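Local coordinates for nucleotidyltransferase-like protein (Exiguobacterium sibiricum, PDB 3C18) that is a nucleotidyltransferase-like protein that probably transfers a nucleotidyl group to a substrate, at the interface of chains A and B. Sequence-based numbering; all coordinates share one arbitrary frame. Chains: chain A/B, Nucleotidyltransferase-like protein.

The interface of chains A and B. Residues chain A 240, 284, 286; chain B 38, 57.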
loop_
_atom_site.group_PDB
_atom_site.type_symbol
_atom_site.label_atom_id
_atom_site.label_comp_id
_atom_site.label_asym_id
_atom_site.label_seq_id
_atom_site.Cartn_x
_atom_site.Cartn_y
_atom_site.Cartn_z
HETATM N N MSE A 240 -0.517 12.301 -21.860
HETATM C CA MSE A 240 -0.639 11.492 -20.649
HETATM C C MSE A 240 0.233 10.271 -20.761
HETATM O O MSE A 240 0.931 9.901 -19.836
HETATM C CB MSE A 240 -2.093 11.046 -20.420
HETATM C CG MSE A 240 -2.322 10.166 -19.204
HETATM SE SE MSE A 240 -1.589 10.912 -17.541
HETATM C CE MSE A 240 -2.696 12.478 -17.232
ATOM N N VAL A 284 -4.645 14.706 -25.811
ATOM C CA VAL A 284 -4.666 15.681 -24.742
ATOM C C VAL A 284 -3.248 15.876 -24.295
ATOM O O VAL A 284 -2.495 14.912 -24.182
ATOM C CB VAL A 284 -5.511 15.217 -23.571
ATOM C CG1 VAL A 284 -5.718 16.348 -22.611
ATOM C CG2 VAL A 284 -6.855 14.637 -24.133
ATOM N N TYR A 286 -0.467 18.330 -21.717
ATOM C CA TYR A 286 -0.338 18.994 -20.421
ATOM C C TYR A 286 0.989 19.681 -20.292
ATOM O O TYR A 286 2.046 19.165 -20.723
ATOM C CB TYR A 286 -0.446 17.977 -19.304
ATOM C CG TYR A 286 -1.686 17.130 -19.395
ATOM C CD1 TYR A 286 -2.892 17.596 -18.961
ATOM C CD2 TYR A 286 -1.646 15.873 -19.982
ATOM C CE1 TYR A 286 -4.030 16.820 -19.057
ATOM C CE2 TYR A 286 -2.789 15.092 -20.074
ATOM C CZ TYR A 286 -3.987 15.582 -19.591
ATOM O OH TYR A 286 -5.162 14.846 -19.667
ATOM N N PHE B 38 -13.451 12.114 -17.573
ATOM C CA PHE B 38 -13.752 12.178 -19.027
ATOM C C PHE B 38 -15.102 11.567 -19.346
ATOM O O PHE B 38 -15.790 11.093 -18.467
ATOM C CB PHE B 38 -12.677 11.510 -19.873
ATOM C CG PHE B 38 -11.419 12.323 -19.999
ATOM C CD1 PHE B 38 -11.370 13.605 -19.491
ATOM C CD2 PHE B 38 -10.316 11.857 -20.736
ATOM C CE1 PHE B 38 -10.219 14.378 -19.642
ATOM C CE2 PHE B 38 -9.172 12.630 -20.882
ATOM C CZ PHE B 38 -9.121 13.873 -20.336
ATOM N N HIS B 57 -4.803 9.445 -23.108
ATOM C CA HIS B 57 -5.917 10.412 -23.148
ATOM C C HIS B 57 -6.098 11.040 -24.512
ATOM O O HIS B 57 -5.155 11.550 -25.123
ATOM C CB HIS B 57 -5.659 11.562 -22.215
ATOM C CG HIS B 57 -5.778 11.209 -20.780
ATOM N ND1 HIS B 57 -5.421 12.085 -19.780
ATOM C CD2 HIS B 57 -6.234 10.097 -20.162
ATOM C CE1 HIS B 57 -5.646 11.527 -18.603
ATOM N NE2 HIS B 57 -6.147 10.323 -18.803
HETATM O O HOH W 1 -2.867 12.444 -24.048
#
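A:Tyr286 reaches across the interface with the tip of its ring, its phenol OH lying 2.8 Å from ND1 of the B:His57 imidazole in a hydrogen bond in which either group may be the donor. The contact joins the helix-turn-helix domain of chain A to the nucleotidyltransferase-like domain of chain B, and two-fold symmetry repeats it with the chains exchanged; this dimer may be the biological form, although the structure alone does not prove it. The two side chains meet at about a right angle, with CZ of the tyrosine in the imidazole plane at its edge. Tyrosine suits this place because its long, rigid ring carries a polar group to the partner; histidine answers with a polar edge and two flat faces for packing.

One face of the imidazole is taken by A:Met240, a selenomethionine at the start of helix 240-245. Its CG sits over the ring centre, 3.7 Å from the centroid, in a CH-pi contact. With CG anti to the backbone N (chi1 178°) and bends at the next two torsions, the flexible chain brings its terminal CE to the CE1 corner, 3.4 Å away. On the opposite face, B:Phe38 brings CE2 near the rim, an apolar second-shell support from the same chain. Covered on both faces and bonded at ND1, the imidazole probably has little freedom to turn. An alanine in place of B:His57 would probably leave the A:Tyr286 hydroxyl without this mate and open a gap between A:Met240 and B:Phe38.

The backbone secures the same residue: N of A:Val284, in strand 281-288, donates to O of B:His57 at 3.3 Å, from above the carbonyl plane. A water 2.7 Å from that O also bonds to A:Val284 O and A:Met240 N, tying strand 53-60 of chain B to both elements. The compact, branched valine adds an apolar contact, its CG2 lying 3.8 Å from CB of B:His57.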